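Local coordinates for hypothetical conserved protein (Geobacillus kaustophilus, PDB 2QYH) that is of unknown function but, as a member of the haloacid dehalogenase superfamily, probably acts as a magnesium-dependent phosphatase, at residues I5-I10 and R189-K194; Q80-E85 and K141-A146; C150-E155 and F167-D172. All coordinates share one frame; numbering follows the deposited sequence.

Contact 1: I5-I10 and R189-K194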
loop_
_atom_site.group_PDB
_atom_site.type_symbol
_atom_site.label_atom_id
_atom_site.label_comp_id
_atom_site.label_asym_id
_atom_site.label_seq_id
_atom_site.Cartn_x
_atom_site.Cartn_y
_atom_site.Cartn_z
ATOM N N ILE D 5 21.972 -9.141 8.629
ATOM C CA ILE D 5 20.858 -8.378 8.098
ATOM C C ILE D 5 20.775 -8.648 6.610
ATOM O O ILE D 5 21.794 -8.866 5.958
ATOM C CB ILE D 5 21.043 -6.858 8.355
ATOM C CG1 ILE D 5 19.811 -6.090 7.872
ATOM C CG2 ILE D 5 22.312 -6.358 7.682
ATOM C CD1 ILE D 5 19.773 -4.635 8.334
ATOM N N VAL D 6 19.560 -8.672 6.082
ATOM C CA VAL D 6 19.360 -8.907 4.660
ATOM C C VAL D 6 18.523 -7.761 4.103
ATOM O O VAL D 6 17.474 -7.432 4.650
ATOM C CB VAL D 6 18.616 -10.252 4.390
ATOM C CG1 VAL D 6 18.514 -10.496 2.881
ATOM C CG2 VAL D 6 19.344 -11.405 5.071
ATOM N N PHE D 7 19.002 -7.161 3.021
ATOM C CA PHE D 7 18.314 -6.059 2.360
ATOM C C PHE D 7 17.655 -6.556 1.073
ATOM O O PHE D 7 18.214 -7.395 0.375
ATOM C CB PHE D 7 19.315 -4.951 2.042
ATOM C CG PHE D 7 19.746 -4.170 3.239
ATOM C CD1 PHE D 7 19.019 -3.063 3.656
ATOM C CD2 PHE D 7 20.873 -4.548 3.964
ATOM C CE1 PHE D 7 19.413 -2.338 4.787
ATOM C CE2 PHE D 7 21.271 -3.832 5.092
ATOM C CZ PHE D 7 20.540 -2.727 5.504
ATOM N N PHE D 8 16.470 -6.033 0.765
ATOM C CA PHE D 8 15.732 -6.442 -0.428
ATOM C C PHE D 8 15.245 -5.251 -1.228
ATOM O O PHE D 8 14.729 -4.294 -0.662
ATOM C CB PHE D 8 14.490 -7.246 -0.045
ATOM C CG PHE D 8 14.781 -8.528 0.668
ATOM C CD1 PHE D 8 15.076 -9.688 -0.046
ATOM C CD2 PHE D 8 14.731 -8.592 2.060
ATOM C CE1 PHE D 8 15.313 -10.896 0.620
ATOM C CE2 PHE D 8 14.967 -9.786 2.729
ATOM C CZ PHE D 8 15.257 -10.944 2.011
ATOM N N ASP D 9 15.412 -5.303 -2.543
ATOM C CA ASP D 9 14.896 -4.245 -3.390
ATOM C C ASP D 9 13.461 -4.735 -3.582
ATOM O O ASP D 9 13.178 -5.903 -3.308
ATOM C CB ASP D 9 15.643 -4.197 -4.721
ATOM C CG ASP D 9 15.121 -3.108 -5.639
ATOM O OD1 ASP D 9 14.946 -1.962 -5.161
ATOM O OD2 ASP D 9 14.892 -3.399 -6.837
ATOM N N ILE D 10 12.553 -3.880 -4.040
ATOM C CA ILE D 10 11.160 -4.295 -4.188
ATOM C C ILE D 10 10.785 -5.022 -5.492
ATOM O O ILE D 10 10.626 -6.252 -5.496
ATOM C CB ILE D 10 10.221 -3.083 -3.963
ATOM C CG1 ILE D 10 10.489 -2.487 -2.581
ATOM C CG2 ILE D 10 8.768 -3.506 -4.033
ATOM C CD1 ILE D 10 9.862 -1.129 -2.366
ATOM N N ARG D 189 25.121 1.554 4.274
ATOM C CA ARG D 189 26.373 1.649 5.007
ATOM C C ARG D 189 26.196 2.170 6.436
ATOM O O ARG D 189 26.818 1.638 7.351
ATOM C CB ARG D 189 27.384 2.515 4.263
ATOM C CG ARG D 189 28.757 2.508 4.914
ATOM C CD ARG D 189 29.799 3.104 3.993
ATOM N NE ARG D 189 30.307 4.394 4.450
ATOM C CZ ARG D 189 29.549 5.448 4.733
ATOM N NH1 ARG D 189 28.232 5.374 4.618
ATOM N NH2 ARG D 189 30.109 6.587 5.111
HETATM N N MSE D 190 25.369 3.194 6.651
HETATM C CA MSE D 190 25.197 3.666 8.028
HETATM C C MSE D 190 24.184 2.880 8.805
HETATM O O MSE D 190 24.206 2.877 10.031
HETATM C CB MSE D 190 24.808 5.129 8.115
HETATM C CG MSE D 190 24.517 5.785 6.830
HETATM SE SE MSE D 190 25.352 7.499 6.935
HETATM C CE MSE D 190 26.430 7.308 8.535
HETATM N N MSE D 191 23.263 2.244 8.099
HETATM C CA MSE D 191 22.307 1.422 8.790
HETATM C C MSE D 191 23.179 0.414 9.550
HETATM O O MSE D 191 23.064 0.277 10.774
HETATM C CB MSE D 191 21.413 0.692 7.802
HETATM C CG MSE D 191 20.712 -0.501 8.410
HETATM SE SE MSE D 191 18.840 -0.232 8.718
HETATM C CE MSE D 191 18.916 0.535 10.477
ATOM N N ILE D 192 24.082 -0.254 8.822
ATOM C CA ILE D 192 24.946 -1.258 9.431
ATOM C C ILE D 192 26.017 -0.686 10.350
ATOM O O ILE D 192 26.496 -1.371 11.258
ATOM C CB ILE D 192 25.608 -2.172 8.366
ATOM C CG1 ILE D 192 26.636 -1.389 7.547
ATOM C CG2 ILE D 192 24.530 -2.758 7.458
ATOM C CD1 ILE D 192 27.365 -2.224 6.523
ATOM N N GLU D 193 26.396 0.565 10.125
ATOM C CA GLU D 193 27.387 1.203 10.975
ATOM C C GLU D 193 26.724 1.467 12.319
ATOM O O GLU D 193 27.268 1.126 13.365
ATOM C CB GLU D 193 27.855 2.512 10.354
ATOM C CG GLU D 193 29.235 2.437 9.745
ATOM C CD GLU D 193 29.611 3.705 8.997
ATOM O OE1 GLU D 193 29.328 4.814 9.514
ATOM O OE2 GLU D 193 30.197 3.587 7.898
ATOM N N LYS D 194 25.531 2.054 12.280
ATOM C CA LYS D 194 24.787 2.367 13.491
ATOM C C LYS D 194 24.363 1.099 14.229
ATOM O O LYS D 194 24.375 1.061 15.458
ATOM C CB LYS D 194 23.532 3.193 13.167
ATOM C CG LYS D 194 23.755 4.520 12.446
ATOM C CD LYS D 194 24.577 5.501 13.262
ATOM C CE LYS D 194 24.414 6.932 12.745
ATOM N NZ LYS D 194 24.730 7.081 11.296
#

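Contact 2: Q80-E85 and K141-A146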
loop_
_atom_site.group_PDB
_atom_site.type_symbol
_atom_site.label_atom_id
_atom_site.label_comp_id
_atom_site.label_asym_id
_atom_site.label_seq_id
_atom_site.Cartn_x
_atom_site.Cartn_y
_atom_site.Cartn_z
ATOM N N GLN D 80 18.811 12.646 6.025
ATOM C CA GLN D 80 19.527 13.732 5.386
ATOM C C GLN D 80 18.594 14.506 4.446
ATOM O O GLN D 80 18.402 14.125 3.293
ATOM C CB GLN D 80 20.700 13.162 4.593
ATOM C CG GLN D 80 21.647 14.189 4.013
ATOM C CD GLN D 80 22.507 13.609 2.897
ATOM O OE1 GLN D 80 23.016 12.487 3.001
ATOM N NE2 GLN D 80 22.675 14.377 1.823
ATOM N N PRO D 81 17.986 15.593 4.941
ATOM C CA PRO D 81 17.086 16.396 4.111
ATOM C C PRO D 81 17.894 17.098 3.032
ATOM O O PRO D 81 19.114 17.241 3.151
ATOM C CB PRO D 81 16.511 17.416 5.093
ATOM C CG PRO D 81 16.633 16.751 6.417
ATOM C CD PRO D 81 17.967 16.057 6.339
ATOM N N LEU D 82 17.212 17.525 1.976
ATOM C CA LEU D 82 17.851 18.269 0.901
ATOM C C LEU D 82 18.086 19.665 1.483
ATOM O O LEU D 82 17.291 20.128 2.306
ATOM C CB LEU D 82 16.903 18.359 -0.294
ATOM C CG LEU D 82 17.184 17.536 -1.553
ATOM C CD1 LEU D 82 17.876 16.215 -1.222
ATOM C CD2 LEU D 82 15.858 17.308 -2.276
ATOM N N ARG D 83 19.173 20.324 1.085
ATOM C CA ARG D 83 19.466 21.678 1.578
ATOM C C ARG D 83 18.367 22.634 1.122
ATOM O O ARG D 83 18.247 22.920 -0.073
ATOM C CB ARG D 83 20.816 22.159 1.044
ATOM C CG ARG D 83 22.000 21.400 1.612
ATOM C CD ARG D 83 23.295 21.790 0.928
ATOM N NE ARG D 83 23.509 23.235 0.938
ATOM C CZ ARG D 83 24.519 23.839 0.319
ATOM N NH1 ARG D 83 25.409 23.122 -0.355
ATOM N NH2 ARG D 83 24.634 25.160 0.368
ATOM N N ARG D 84 17.571 23.124 2.073
ATOM C CA ARG D 84 16.463 24.025 1.757
ATOM C C ARG D 84 16.891 25.182 0.856
ATOM O O ARG D 84 16.193 25.538 -0.097
ATOM C CB ARG D 84 15.838 24.569 3.039
ATOM C CG ARG D 84 14.531 25.297 2.796
ATOM C CD ARG D 84 13.899 25.752 4.090
ATOM N NE ARG D 84 14.832 26.549 4.876
ATOM C CZ ARG D 84 14.499 27.239 5.962
ATOM N NH1 ARG D 84 13.244 27.234 6.397
ATOM N NH2 ARG D 84 15.421 27.937 6.613
ATOM N N GLU D 85 18.042 25.764 1.170
ATOM C CA GLU D 85 18.595 26.870 0.397
ATOM C C GLU D 85 18.621 26.509 -1.089
ATOM O O GLU D 85 18.074 27.225 -1.932
ATOM C CB GLU D 85 20.018 27.155 0.879
ATOM C CG GLU D 85 20.765 28.218 0.097
ATOM C CD GLU D 85 22.267 28.024 0.170
ATOM O OE1 GLU D 85 22.786 27.812 1.288
ATOM O OE2 GLU D 85 22.928 28.086 -0.890
ATOM N N LYS D 141 8.943 22.228 5.642
ATOM C CA LYS D 141 9.026 20.786 5.849
ATOM C C LYS D 141 10.361 20.264 5.348
ATOM O O LYS D 141 10.953 20.841 4.438
ATOM C CB LYS D 141 7.905 20.071 5.085
ATOM C CG LYS D 141 6.528 20.163 5.707
ATOM C CD LYS D 141 6.514 19.504 7.076
ATOM C CE LYS D 141 5.102 19.399 7.632
ATOM N NZ LYS D 141 4.220 18.584 6.741
ATOM N N ASP D 142 10.840 19.181 5.949
ATOM C CA ASP D 142 12.084 18.571 5.500
ATOM C C ASP D 142 11.760 17.773 4.241
ATOM O O ASP D 142 10.822 16.977 4.225
ATOM C CB ASP D 142 12.660 17.618 6.554
ATOM C CG ASP D 142 13.480 18.330 7.606
ATOM O OD1 ASP D 142 13.951 19.459 7.340
ATOM O OD2 ASP D 142 13.671 17.750 8.697
ATOM N N ILE D 143 12.527 17.997 3.184
ATOM C CA ILE D 143 12.326 17.286 1.936
ATOM C C ILE D 143 13.517 16.362 1.781
ATOM O O ILE D 143 14.656 16.781 1.976
ATOM C CB ILE D 143 12.263 18.271 0.759
ATOM C CG1 ILE D 143 11.106 19.244 0.979
ATOM C CG2 ILE D 143 12.107 17.527 -0.546
ATOM C CD1 ILE D 143 9.781 18.573 1.239
ATOM N N TYR D 144 13.270 15.101 1.445
ATOM C CA TYR D 144 14.367 14.152 1.303
ATOM C C TYR D 144 14.714 13.861 -0.142
ATOM O O TYR D 144 15.784 13.324 -0.441
ATOM C CB TYR D 144 14.035 12.849 2.024
ATOM C CG TYR D 144 13.840 13.037 3.505
ATOM C CD1 TYR D 144 12.562 13.073 4.065
ATOM C CD2 TYR D 144 14.934 13.230 4.346
ATOM C CE1 TYR D 144 12.380 13.299 5.428
ATOM C CE2 TYR D 144 14.765 13.460 5.709
ATOM C CZ TYR D 144 13.488 13.494 6.244
ATOM O OH TYR D 144 13.328 13.728 7.590
ATOM N N GLN D 145 13.818 14.239 -1.039
ATOM C CA GLN D 145 14.030 13.997 -2.450
ATOM C C GLN D 145 12.983 14.804 -3.194
ATOM O O GLN D 145 11.921 15.112 -2.647
ATOM C CB GLN D 145 13.871 12.501 -2.733
ATOM C CG GLN D 145 14.233 12.061 -4.127
ATOM C CD GLN D 145 14.307 10.548 -4.239
ATOM O OE1 GLN D 145 15.104 9.904 -3.548
ATOM N NE2 GLN D 145 13.476 9.971 -5.109
ATOM N N ALA D 146 13.284 15.167 -4.434
ATOM C CA ALA D 146 12.341 15.945 -5.216
ATOM C C ALA D 146 12.308 15.425 -6.635
ATOM O O ALA D 146 13.124 14.582 -7.020
ATOM C CB ALA D 146 12.730 17.425 -5.198
HETATM O O HOH W 1 14.679 20.082 3.186
#

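Contact 3: C150-E155 and F167-D172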
loop_
_atom_site.group_PDB
_atom_site.type_symbol
_atom_site.label_atom_id
_atom_site.label_comp_id
_atom_site.label_asym_id
_atom_site.label_seq_id
_atom_site.Cartn_x
_atom_site.Cartn_y
_atom_site.Cartn_z
ATOM N N CYS D 150 11.115 17.896 -16.668
ATOM C CA CYS D 150 11.669 18.463 -17.881
ATOM C C CYS D 150 12.249 17.291 -18.657
ATOM O O CYS D 150 12.471 16.213 -18.091
ATOM C CB CYS D 150 12.782 19.465 -17.558
ATOM S SG CYS D 150 14.367 18.708 -17.136
ATOM N N ARG D 151 12.500 17.504 -19.947
ATOM C CA ARG D 151 13.052 16.462 -20.803
ATOM C C ARG D 151 14.576 16.442 -20.723
ATOM O O ARG D 151 15.196 17.400 -20.260
ATOM C CB ARG D 151 12.588 16.674 -22.247
ATOM C CG ARG D 151 11.083 16.530 -22.421
ATOM C CD ARG D 151 10.616 16.964 -23.802
ATOM N NE ARG D 151 9.169 16.830 -23.955
ATOM C CZ ARG D 151 8.534 15.667 -24.069
ATOM N NH1 ARG D 151 9.219 14.528 -24.055
ATOM N NH2 ARG D 151 7.210 15.642 -24.192
ATOM N N ALA D 152 15.173 15.343 -21.171
ATOM C CA ALA D 152 16.623 15.188 -21.132
ATOM C C ALA D 152 17.368 16.300 -21.875
ATOM O O ALA D 152 18.510 16.624 -21.542
ATOM C CB ALA D 152 17.012 13.819 -21.693
ATOM N N GLU D 153 16.717 16.885 -22.875
ATOM C CA GLU D 153 17.315 17.960 -23.660
ATOM C C GLU D 153 17.416 19.256 -22.862
ATOM O O GLU D 153 18.198 20.138 -23.207
ATOM C CB GLU D 153 16.484 18.224 -24.921
ATOM C CG GLU D 153 16.285 17.016 -25.824
ATOM C CD GLU D 153 15.417 15.943 -25.191
ATOM O OE1 GLU D 153 14.247 16.240 -24.869
ATOM O OE2 GLU D 153 15.903 14.805 -25.016
ATOM N N GLU D 154 16.638 19.364 -21.790
ATOM C CA GLU D 154 16.620 20.577 -20.980
ATOM C C GLU D 154 17.370 20.519 -19.642
ATOM O O GLU D 154 17.549 21.552 -18.987
ATOM C CB GLU D 154 15.168 20.973 -20.708
ATOM C CG GLU D 154 14.271 20.926 -21.932
ATOM C CD GLU D 154 12.793 21.033 -21.580
ATOM O OE1 GLU D 154 12.240 20.078 -20.990
ATOM O OE2 GLU D 154 12.184 22.078 -21.894
ATOM N N GLU D 155 17.811 19.330 -19.238
ATOM C CA GLU D 155 18.489 19.158 -17.949
ATOM C C GLU D 155 19.899 19.739 -17.782
ATOM O O GLU D 155 20.253 20.179 -16.687
ATOM C CB GLU D 155 18.509 17.671 -17.568
ATOM C CG GLU D 155 19.251 16.792 -18.554
ATOM C CD GLU D 155 19.118 15.317 -18.240
ATOM O OE1 GLU D 155 17.968 14.840 -18.124
ATOM O OE2 GLU D 155 20.161 14.637 -18.118
ATOM N N PHE D 167 20.919 14.606 -10.537
ATOM C CA PHE D 167 19.719 14.375 -11.321
ATOM C C PHE D 167 19.807 13.019 -12.022
ATOM O O PHE D 167 20.685 12.797 -12.856
ATOM C CB PHE D 167 19.538 15.510 -12.336
ATOM C CG PHE D 167 19.460 16.875 -11.704
ATOM C CD1 PHE D 167 20.608 17.518 -11.260
ATOM C CD2 PHE D 167 18.226 17.495 -11.497
ATOM C CE1 PHE D 167 20.529 18.752 -10.614
ATOM C CE2 PHE D 167 18.139 18.730 -10.851
ATOM C CZ PHE D 167 19.287 19.358 -10.409
ATOM N N VAL D 168 18.903 12.113 -11.658
ATOM C CA VAL D 168 18.864 10.773 -12.234
ATOM C C VAL D 168 17.518 10.585 -12.922
ATOM O O VAL D 168 16.475 10.526 -12.264
ATOM C CB VAL D 168 19.028 9.694 -11.139
ATOM C CG1 VAL D 168 19.079 8.303 -11.765
ATOM C CG2 VAL D 168 20.286 9.969 -10.327
ATOM N N ARG D 169 17.544 10.482 -14.246
ATOM C CA ARG D 169 16.328 10.343 -15.033
ATOM C C ARG D 169 15.711 8.949 -14.970
ATOM O O ARG D 169 16.417 7.938 -14.985
ATOM C CB ARG D 169 16.621 10.740 -16.488
ATOM C CG ARG D 169 15.396 10.826 -17.397
ATOM C CD ARG D 169 15.702 11.628 -18.663
ATOM N NE ARG D 169 15.924 13.045 -18.371
ATOM C CZ ARG D 169 14.956 13.922 -18.117
ATOM N NH1 ARG D 169 13.688 13.540 -18.123
ATOM N NH2 ARG D 169 15.259 15.184 -17.843
ATOM N N TRP D 170 14.383 8.907 -14.898
ATOM C CA TRP D 170 13.645 7.648 -14.838
ATOM C C TRP D 170 12.436 7.684 -15.772
ATOM O O TRP D 170 11.759 6.673 -15.958
ATOM C CB TRP D 170 13.158 7.377 -13.409
ATOM C CG TRP D 170 12.290 8.471 -12.879
ATOM C CD1 TRP D 170 12.703 9.648 -12.329
ATOM C CD2 TRP D 170 10.855 8.520 -12.913
ATOM N NE1 TRP D 170 11.616 10.435 -12.017
ATOM C CE2 TRP D 170 10.476 9.771 -12.363
ATOM C CE3 TRP D 170 9.862 7.640 -13.348
ATOM C CZ2 TRP D 170 9.133 10.155 -12.242
ATOM C CZ3 TRP D 170 8.531 8.025 -13.225
ATOM C CH2 TRP D 170 8.181 9.273 -12.676
ATOM N N HIS D 171 12.155 8.853 -16.344
ATOM C CA HIS D 171 11.023 9.003 -17.257
ATOM C C HIS D 171 11.361 10.057 -18.314
ATOM O O HIS D 171 12.306 10.825 -18.143
ATOM C CB HIS D 171 9.767 9.400 -16.463
ATOM C CG HIS D 171 8.503 9.418 -17.275
ATOM N ND1 HIS D 171 8.084 10.526 -17.981
ATOM C CD2 HIS D 171 7.566 8.463 -17.485
ATOM C CE1 HIS D 171 6.942 10.256 -18.587
ATOM N NE2 HIS D 171 6.606 9.009 -18.302
ATOM N N ASP D 172 10.607 10.080 -19.409
ATOM C CA ASP D 172 10.841 11.050 -20.475
ATOM C C ASP D 172 10.696 12.480 -20.004
ATOM O O ASP D 172 11.403 13.367 -20.476
ATOM C CB ASP D 172 9.865 10.838 -21.630
ATOM C CG ASP D 172 10.306 9.734 -22.558
ATOM O OD1 ASP D 172 9.555 9.394 -23.489
ATOM O OD2 ASP D 172 11.419 9.211 -22.348
HETATM O O HOH W 2 13.857 12.768 -22.046
HETATM O O HOH W 3 18.873 12.089 -18.773
#

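Contact 1: I5-I10 and R189-K194
F7 turns the outer rim of its ring to the helix, with CZ 3.7 Å from CG of M191, a selenomethionine in the crystal, and that methylene lies in the plane of the ring. The neighbouring rim atom CE2 stands 4.2 Å from CG2 of I192. M191 brings CG to the ring because its first torsion sets CG anti to the backbone N (chi1 161°). Two residues earlier on the strand, I5 meets the same two partners: its CD1 comes within 4.2 Å of M191 CG, and its CG2 lies 4.2 Å from I192 CG2. I5 and F7 share one face of strand 5-8, the alternation sending V6 and F8 to the other. Bulky apolar groups suit that buried face, and the unbranched chain of M191 lets one methylene, CG, touch both. Strand and helix axes run nearly antiparallel, at 161°, and are 11.2 Å apart. K184, in the first turn of helix 184-195, lies close to D9 at the strand's C-terminal end and forms a salt bridge with it. A helix laid on a central parallel strand that leads into a DxDx(T/V)-like sequence is consistent with the Rossmann-like core of haloacid dehalogenase hydrolases.

Contact 2: Q80-E85 and K141-A146
Y144, whose ring packs beside P81, belongs with Q145 to a classic beta bulge, both residues facing M104 on the adjacent strand. Its CB leads away, but with CG anti to the carbonyl carbon (chi1 -62°) the ring edge CD2-CE2 returns to Q80 and P81. CE2 lies 3.8 Å from P81 CG, and Q80 O sits at the ring edge, near its plane. The proline ring lies alongside D142, P81 CG being 3.7 Å from D142 CG. Proline has no N-H to pair; L82 N, next along, donates to I143 O over 2.7 Å, nearly straight at 170°. Water 1 completes the pairing by donating to L82 O (2.8 Å) and accepting from I143 N (3.0 Å). The L82 side chain reaches into a buried site that suits leucine, CD2 lying 3.8 Å from Q145 CA, 4.1 Å from I143 CG2 and 4.3 Å from A146 CB. An alanine here would probably open a gap where CD2 packs against I143 CG2 and A146 CB. The contact joins the link between strand 75-79 and helix 84-96 to the five-stranded sheet, probably the cap domain. With polar pairing confined to backbone and water, the side chains contribute shape and apolar cover.

Contact 3: C150-E155 and F167-D172
The loop 150-155 curls beside strand 165-171, with CA atoms 5.9 Å apart at R151 and D172 but 8.3 Å apart at E155 and F167. At the narrower end the CA-H of R151 points at D172 O, 3.5 Å from CA, and water 2 links A152 N to the same oxygen. Within the loop, R151 O accepts from E154 N, while R151 N donates to E154 OE1, which closes a short turn. Strand 165-171 is one of the two outermost strands of the five-stranded antiparallel sheet within this chain, and the contact fastens that edge to the loop between strand 145-148 and helix 156-161, probably in the cap domain. R169 carries most of it. Its chain bends at chi3 (-68°), which sets NE, and the guanidinium lies within the curl. E155 OE1 is gripped side-on, 2.7 Å from R169 NE and 2.7 Å from R169 NH2, in a salt bridge whose two planes differ by only 25°. C150 O is held end-on: R169 NH1, 2.9 Å away, lies in the carbonyl plane, whereas R169 NH2 at 3.0 Å stands above it. The second N-H of NH1 goes to H171 O, so all five N-H groups are engaged, which suits arginine. A152 N lies 3.3 Å over the centre of one guanidinium face without bonding, both being donors, and the short side chain puts CB beside R169 NE.

From the N terminus, strand 5-8 enters the middle of the mixed sheet; segment 5-10 meets 189-194 after 179 residues, so contact 1 closes the widest loop and ties helix 184-195 to the middle of that sheet. Within that loop the chain leaves the core after strand 75-79, and contact 2 brings 80-85 against 141-146 at the start of strand 145-148, the middle strand of the antiparallel sheet. Contact 3 follows in series, closing the short excursion from 150-155 to 167-172 at the edge of the same sheet. Contacts 2 and 3 therefore both fall within the loop of contact 1, one after the other along the chain, and none cross. Their centres are about 20 Å apart; contacts 1 and 3 lie on opposite sides of the chain's centre.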